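Local coordinates for protein JamJ (Lyngbya majuscula, PDB 5DOZ) that binds NADPH as the enoyl reductase domain of a polyketide synthase and probably takes part in forming a cyclopropane ring, at residues G104-F109 with D276-F281; T208-E213 with L240-L245. All blocks are in the same frame, centred on the assembly; numbering follows the deposited sequence.

Contact 1. Residues G104-F109 with D276-F281. With NDP (NADPH dihydro-nicotinamide-adenine-dinucleotide phosphate), chain E.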
loop_
_atom_site.group_PDB
_atom_site.type_symbol
_atom_site.label_atom_id
_atom_site.label_comp_id
_atom_site.label_asym_id
_atom_site.label_seq_id
_atom_site.Cartn_x
_atom_site.Cartn_y
_atom_site.Cartn_z
ATOM N N GLY A 104 7.161 3.601 5.258
ATOM C CA GLY A 104 7.753 2.387 5.802
ATOM C C GLY A 104 8.154 2.412 7.263
ATOM O O GLY A 104 8.941 1.576 7.702
ATOM N N CYS A 105 7.617 3.372 8.012
ATOM C CA CYS A 105 7.769 3.402 9.460
ATOM C C CYS A 105 6.715 2.477 10.075
ATOM O O CYS A 105 5.890 1.916 9.354
ATOM C CB CYS A 105 7.587 4.827 9.969
ATOM S SG CYS A 105 5.978 5.538 9.564
ATOM N N HIS A 106 6.746 2.315 11.395
ATOM C CA HIS A 106 5.773 1.461 12.087
ATOM C C HIS A 106 4.902 2.213 13.095
ATOM O O HIS A 106 3.986 1.633 13.682
ATOM C CB HIS A 106 6.473 0.289 12.785
ATOM C CG HIS A 106 7.296 -0.558 11.867
ATOM N ND1 HIS A 106 6.744 -1.295 10.839
ATOM C CD2 HIS A 106 8.631 -0.786 11.820
ATOM C CE1 HIS A 106 7.705 -1.942 10.200
ATOM N NE2 HIS A 106 8.859 -1.651 10.777
ATOM N N ASP A 107 5.170 3.502 13.277
ATOM C CA ASP A 107 4.490 4.284 14.305
ATOM C C ASP A 107 3.979 5.641 13.820
ATOM O O ASP A 107 4.048 6.630 14.555
ATOM C CB ASP A 107 5.408 4.461 15.527
ATOM C CG ASP A 107 6.764 5.038 15.167
ATOM O OD1 ASP A 107 7.005 5.338 13.972
ATOM O OD2 ASP A 107 7.596 5.192 16.086
ATOM N N ALA A 108 3.451 5.684 12.599
ATOM C CA ALA A 108 2.983 6.941 12.013
ATOM C C ALA A 108 1.815 7.566 12.786
ATOM O O ALA A 108 1.658 8.794 12.784
ATOM C CB ALA A 108 2.625 6.763 10.543
ATOM N N PHE A 109 1.012 6.726 13.444
ATOM C CA PHE A 109 -0.076 7.213 14.303
ATOM C C PHE A 109 0.458 7.703 15.652
ATOM O O PHE A 109 0.136 7.163 16.714
ATOM C CB PHE A 109 -1.176 6.153 14.480
ATOM C CG PHE A 109 -2.096 6.020 13.290
ATOM C CD1 PHE A 109 -2.953 7.065 12.928
ATOM C CD2 PHE A 109 -2.130 4.840 12.545
ATOM C CE1 PHE A 109 -3.813 6.936 11.840
ATOM C CE2 PHE A 109 -2.987 4.705 11.455
ATOM C CZ PHE A 109 -3.827 5.752 11.103
ATOM N N ASP A 276 7.383 -8.121 -0.334
ATOM C CA ASP A 276 6.955 -7.274 0.769
ATOM C C ASP A 276 7.770 -5.987 0.645
ATOM O O ASP A 276 8.989 -6.016 0.805
ATOM C CB ASP A 276 7.223 -7.997 2.098
ATOM C CG ASP A 276 7.002 -7.114 3.328
ATOM O OD1 ASP A 276 7.244 -5.888 3.274
ATOM O OD2 ASP A 276 6.616 -7.672 4.378
ATOM N N LEU A 277 7.097 -4.873 0.347
ATOM C CA LEU A 277 7.768 -3.596 0.061
ATOM C C LEU A 277 8.792 -3.191 1.122
ATOM O O LEU A 277 9.923 -2.846 0.788
ATOM C CB LEU A 277 6.742 -2.463 -0.149
ATOM C CG LEU A 277 7.243 -1.082 -0.590
ATOM C CD1 LEU A 277 7.764 -1.104 -2.023
ATOM C CD2 LEU A 277 6.140 -0.041 -0.443
ATOM N N LEU A 278 8.399 -3.241 2.394
ATOM C CA LEU A 278 9.292 -2.826 3.483
ATOM C C LEU A 278 10.443 -3.810 3.675
ATOM O O LEU A 278 11.527 -3.424 4.121
ATOM C CB LEU A 278 8.536 -2.602 4.805
ATOM C CG LEU A 278 7.171 -1.891 4.881
ATOM C CD1 LEU A 278 7.002 -1.233 6.245
ATOM C CD2 LEU A 278 6.910 -0.878 3.768
ATOM N N GLU A 279 10.200 -5.074 3.329
ATOM C CA GLU A 279 11.241 -6.100 3.275
ATOM C C GLU A 279 12.253 -5.769 2.170
ATOM O O GLU A 279 13.456 -5.977 2.345
ATOM C CB GLU A 279 10.604 -7.484 3.072
ATOM C CG GLU A 279 11.540 -8.639 2.749
ATOM C CD GLU A 279 10.796 -9.942 2.451
ATOM O OE1 GLU A 279 9.737 -10.201 3.067
ATOM O OE2 GLU A 279 11.270 -10.724 1.597
ATOM N N GLU A 280 11.762 -5.239 1.047
ATOM C CA GLU A 280 12.626 -4.802 -0.058
ATOM C C GLU A 280 13.472 -3.571 0.288
ATOM O O GLU A 280 14.605 -3.434 -0.182
ATOM C CB GLU A 280 11.810 -4.555 -1.336
ATOM C CG GLU A 280 11.121 -5.793 -1.906
ATOM C CD GLU A 280 12.062 -6.978 -2.099
ATOM O OE1 GLU A 280 13.276 -6.775 -2.316
ATOM O OE2 GLU A 280 11.582 -8.127 -2.039
ATOM N N PHE A 281 12.918 -2.677 1.104
ATOM C CA PHE A 281 13.675 -1.539 1.615
ATOM C C PHE A 281 14.750 -1.994 2.611
ATOM O O PHE A 281 15.848 -1.439 2.636
ATOM C CB PHE A 281 12.741 -0.493 2.231
ATOM C CG PHE A 281 13.448 0.546 3.053
ATOM C CD1 PHE A 281 14.074 1.628 2.446
ATOM C CD2 PHE A 281 13.487 0.442 4.439
ATOM C CE1 PHE A 281 14.725 2.585 3.208
ATOM C CE2 PHE A 281 14.143 1.393 5.204
ATOM C CZ PHE A 281 14.763 2.466 4.586
HETATM P PA NDP E . -7.537 -2.061 1.069
HETATM O O1A NDP E . -8.216 -2.401 2.381
HETATM O O2A NDP E . -7.621 -0.665 0.512
HETATM O O5B NDP E . -8.115 -3.037 -0.071
HETATM C C5B NDP E . -8.824 -4.231 0.239
HETATM C C4B NDP E . -9.778 -4.487 -0.915
HETATM O O4B NDP E . -10.022 -5.894 -1.017
HETATM C C3B NDP E . -11.140 -3.827 -0.726
HETATM O O3B NDP E . -11.223 -2.555 -1.376
HETATM C C2B NDP E . -12.084 -4.784 -1.404
HETATM O O2B NDP E . -12.304 -4.321 -2.728
HETATM C C1B NDP E . -11.343 -6.105 -1.504
HETATM N N9A NDP E . -11.994 -7.151 -0.694
HETATM C C8A NDP E . -12.470 -7.017 0.554
HETATM N N7A NDP E . -12.997 -8.184 0.987
HETATM C C5A NDP E . -12.854 -9.087 -0.003
HETATM C C6A NDP E . -13.186 -10.514 -0.214
HETATM N N6A NDP E . -13.794 -11.233 0.754
HETATM N N1A NDP E . -12.860 -11.074 -1.406
HETATM C C2A NDP E . -12.253 -10.378 -2.385
HETATM N N3A NDP E . -11.924 -9.080 -2.253
HETATM C C4A NDP E . -12.192 -8.398 -1.109
HETATM O O3 NDP E . -6.003 -2.545 1.147
HETATM P PN NDP E . -4.794 -2.081 0.190
HETATM O O1N NDP E . -5.304 -1.793 -1.190
HETATM O O2N NDP E . -3.986 -1.040 0.912
HETATM O O5D NDP E . -3.890 -3.413 0.102
HETATM C C5D NDP E . -4.417 -4.653 -0.388
HETATM C C4D NDP E . -3.606 -5.830 0.154
HETATM O O4D NDP E . -2.214 -5.670 -0.134
HETATM C C3D NDP E . -3.697 -5.958 1.661
HETATM O O3D NDP E . -3.755 -7.350 1.965
HETATM C C2D NDP E . -2.403 -5.353 2.174
HETATM O O2D NDP E . -1.998 -5.845 3.460
HETATM C C1D NDP E . -1.432 -5.706 1.063
HETATM N N1N NDP E . -0.321 -4.760 0.962
HETATM C C2N NDP E . 0.917 -5.258 0.836
HETATM C C3N NDP E . 1.990 -4.459 0.459
HETATM C C7N NDP E . 3.299 -5.099 0.090
HETATM O O7N NDP E . 4.348 -4.492 0.226
HETATM N N7N NDP E . 3.287 -6.338 -0.393
HETATM C C4N NDP E . 1.875 -2.952 0.565
HETATM C C5N NDP E . 0.474 -2.540 0.590
HETATM C C6N NDP E . -0.555 -3.437 0.874
HETATM P P2B NDP E . -13.605 -4.755 -3.549
HETATM O O1X NDP E . -14.769 -4.302 -2.698
HETATM O O2X NDP E . -13.426 -3.997 -4.827
HETATM O O3X NDP E . -13.484 -6.251 -3.698
#
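At the cleft between the GroES-like catalytic part and the NADPH-binding Rossmann part of this medium-chain reductase fold, Leu-278 on the first turn of helix 277-283 meets the loop 104-109 that follows strand 99-103. Its CD1 does most of the touching, 3.7 Å from Gly-104 O, while CD2 lies 3.9 Å from Gly-104 CA. With CG anti to its own carbonyl carbon (chi1 -42°), the leucine sends both methyls to the glycine backbone. The His-106 ring comes alongside obliquely, its CE1 4.1 Å from Leu-278 CD1, the two side chains running past each other in opposite directions. No hydrogen bond crosses between the segments. One residue earlier the helix start turns polar: Leu-277 N donates to the nicotinamide amide oxygen O7N at 2.8 Å and a fairly straight 164°. Asp-276 is the N-cap, its OD1 accepting from Glu-279 N at 3.1 Å from above the carboxylate plane. Leu-277 N thus serves the cofactor and Glu-279 N the cap. Here the helix N-terminus holds the carboxamide through a backbone N-H, consistent with the nicotinamide site of a medium-chain reductase.

Contact 2. Residues T208-E213 with L240-L245; sequences TEFANE and LDVLAL
Val-242 of helix 235-242 reaches across to Ala-211 and Phe-210 at the start of helix 210-218, two helices on the Rossmann-type parallel sheet of the cofactor domain. From its CB, which the backbone directs at the facing helix, the side chain forks. Branch CG1, anti to the carbonyl carbon (chi1 -66°), pushes against the backbone of Ala-211: it lies 3.3 Å from Ala-211 CA, a tight approach, and 3.4 Å from Ala-211 O. The methyl of the alanine stands next to it, with CB 3.8 Å from Val-242 CG1. The backbones are nearest here, with Ala-211 CA 5.7 Å from Val-242 CA. Branch CG2, set between the backbone N and the carbonyl carbon, turns to the aromatic neighbour instead. The phenyl ring offers its rim there, not a face, and meets His-161 edge-to-face elsewhere. Around the valine, Ile-226 of strand 223-228 adds further apolar surface, and backbone bonding to Val-223 ties residue 242 to the same strand. No hydrogen bond links the two segments. At the ring, CG2 stays near the plane, 4.3 Å from Phe-210 CE1.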
loop_
_atom_site.group_PDB
_atom_site.type_symbol
_atom_site.label_atom_id
_atom_site.label_comp_id
_atom_site.label_asym_id
_atom_site.label_seq_id
_atom_site.Cartn_x
_atom_site.Cartn_y
_atom_site.Cartn_z
ATOM N N THR A 208 -14.982 -16.389 -8.195
ATOM C CA THR A 208 -13.858 -16.917 -8.967
ATOM C C THR A 208 -14.169 -17.023 -10.457
ATOM O O THR A 208 -13.306 -17.392 -11.248
ATOM C CB THR A 208 -13.359 -18.275 -8.426
ATOM O OG1 THR A 208 -14.475 -19.083 -8.034
ATOM C CG2 THR A 208 -12.443 -18.061 -7.230
ATOM N N GLU A 209 -15.398 -16.678 -10.832
ATOM C CA GLU A 209 -15.845 -16.743 -12.223
ATOM C C GLU A 209 -15.156 -15.729 -13.154
ATOM O O GLU A 209 -15.432 -15.708 -14.360
ATOM C CB GLU A 209 -17.374 -16.600 -12.299
ATOM C CG GLU A 209 -17.899 -15.214 -11.945
ATOM C CD GLU A 209 -19.407 -15.174 -11.768
ATOM O OE1 GLU A 209 -20.123 -15.805 -12.577
ATOM O OE2 GLU A 209 -19.877 -14.500 -10.823
ATOM N N PHE A 210 -14.262 -14.903 -12.604
ATOM C CA PHE A 210 -13.504 -13.936 -13.409
ATOM C C PHE A 210 -12.595 -14.657 -14.403
ATOM O O PHE A 210 -12.333 -14.148 -15.495
ATOM C CB PHE A 210 -12.694 -12.956 -12.528
ATOM C CG PHE A 210 -11.571 -13.605 -11.760
ATOM C CD1 PHE A 210 -10.307 -13.754 -12.331
ATOM C CD2 PHE A 210 -11.777 -14.071 -10.465
ATOM C CE1 PHE A 210 -9.279 -14.362 -11.628
ATOM C CE2 PHE A 210 -10.755 -14.682 -9.761
ATOM C CZ PHE A 210 -9.504 -14.828 -10.340
ATOM N N ALA A 211 -12.130 -15.842 -14.009
ATOM C CA ALA A 211 -11.230 -16.656 -14.819
ATOM C C ALA A 211 -11.828 -17.007 -16.181
ATOM O O ALA A 211 -11.184 -16.818 -17.215
ATOM C CB ALA A 211 -10.834 -17.922 -14.067
ATOM N N ASN A 212 -13.062 -17.507 -16.170
ATOM C CA ASN A 212 -13.765 -17.865 -17.398
ATOM C C ASN A 212 -14.075 -16.658 -18.275
ATOM O O ASN A 212 -13.948 -16.729 -19.499
ATOM C CB ASN A 212 -15.044 -18.643 -17.081
ATOM C CG ASN A 212 -14.763 -20.053 -16.601
ATOM O OD1 ASN A 212 -13.663 -20.587 -16.791
ATOM N ND2 ASN A 212 -15.758 -20.672 -15.979
ATOM N N GLU A 213 -14.463 -15.556 -17.636
ATOM C CA GLU A 213 -14.737 -14.295 -18.323
ATOM C C GLU A 213 -13.486 -13.769 -19.030
ATOM O O GLU A 213 -13.552 -13.317 -20.174
ATOM C CB GLU A 213 -15.280 -13.257 -17.332
ATOM C CG GLU A 213 -16.645 -13.612 -16.749
ATOM C CD GLU A 213 -16.998 -12.827 -15.490
ATOM O OE1 GLU A 213 -16.080 -12.343 -14.792
ATOM O OE2 GLU A 213 -18.203 -12.702 -15.187
ATOM N N LEU A 240 -3.639 -18.373 -11.849
ATOM C CA LEU A 240 -2.734 -19.096 -12.743
ATOM C C LEU A 240 -3.398 -19.426 -14.082
ATOM O O LEU A 240 -2.755 -19.332 -15.129
ATOM C CB LEU A 240 -2.204 -20.377 -12.091
ATOM C CG LEU A 240 -1.379 -20.284 -10.806
ATOM C CD1 LEU A 240 -0.900 -21.667 -10.402
ATOM C CD2 LEU A 240 -0.198 -19.337 -10.942
ATOM N N ASP A 241 -4.679 -19.798 -14.047
ATOM C CA ASP A 241 -5.427 -20.145 -15.266
ATOM C C ASP A 241 -5.536 -18.983 -16.259
ATOM O O ASP A 241 -5.464 -19.195 -17.475
ATOM C CB ASP A 241 -6.830 -20.665 -14.928
ATOM C CG ASP A 241 -6.806 -21.945 -14.105
ATOM O OD1 ASP A 241 -5.705 -22.489 -13.853
ATOM O OD2 ASP A 241 -7.898 -22.408 -13.711
ATOM N N VAL A 242 -5.705 -17.765 -15.744
ATOM C CA VAL A 242 -5.845 -16.586 -16.608
ATOM C C VAL A 242 -4.502 -15.982 -17.013
ATOM O O VAL A 242 -4.448 -15.070 -17.835
ATOM C CB VAL A 242 -6.753 -15.490 -15.992
ATOM C CG1 VAL A 242 -8.181 -15.985 -15.881
ATOM C CG2 VAL A 242 -6.241 -15.026 -14.637
ATOM N N LEU A 243 -3.423 -16.495 -16.432
ATOM C CA LEU A 243 -2.083 -16.000 -16.712
ATOM C C LEU A 243 -1.574 -16.599 -18.029
ATOM O O LEU A 243 -1.577 -17.823 -18.210
ATOM C CB LEU A 243 -1.158 -16.346 -15.541
ATOM C CG LEU A 243 0.060 -15.499 -15.156
ATOM C CD1 LEU A 243 -0.169 -14.000 -15.298
ATOM C CD2 LEU A 243 0.461 -15.835 -13.727
ATOM N N ALA A 244 -1.159 -15.725 -18.945
ATOM C CA ALA A 244 -0.659 -16.123 -20.261
ATOM C C ALA A 244 0.640 -16.919 -20.166
ATOM O O ALA A 244 1.208 -17.076 -19.078
ATOM C CB ALA A 244 -0.463 -14.894 -21.145
ATOM N N LEU A 245 1.110 -17.424 -21.306
ATOM C CA LEU A 245 2.388 -18.118 -21.348
ATOM C C LEU A 245 3.496 -17.117 -21.052
ATOM O O LEU A 245 3.550 -16.041 -21.658
ATOM C CB LEU A 245 2.607 -18.815 -22.698
ATOM C CG LEU A 245 3.783 -19.795 -22.805
ATOM C CD1 LEU A 245 3.536 -21.038 -21.961
ATOM C CD2 LEU A 245 4.049 -20.179 -24.256
#

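In the fold
The two contacts lie about 32 Å apart between centres, and about 17 Å between nearest atoms, without touching. Along the chain, contact 2 is nested in the loop that contact 1 closes. Contact 1 is a surface contact between a catalytic-part loop and a helix that follows the edge strand 271-274 of the parallel sheet; contact 2 is buried within the Rossmann part, near strand 223-228. Both have apolar cross-segment chemistry and bury similar areas, 124 and 132 Å². They differ in surroundings: contact 1 borders the nicotinamide and adds polar groups of a helix N-terminus, whereas the Phe-210 side chain of contact 2 remains about 9 Å from NADPH.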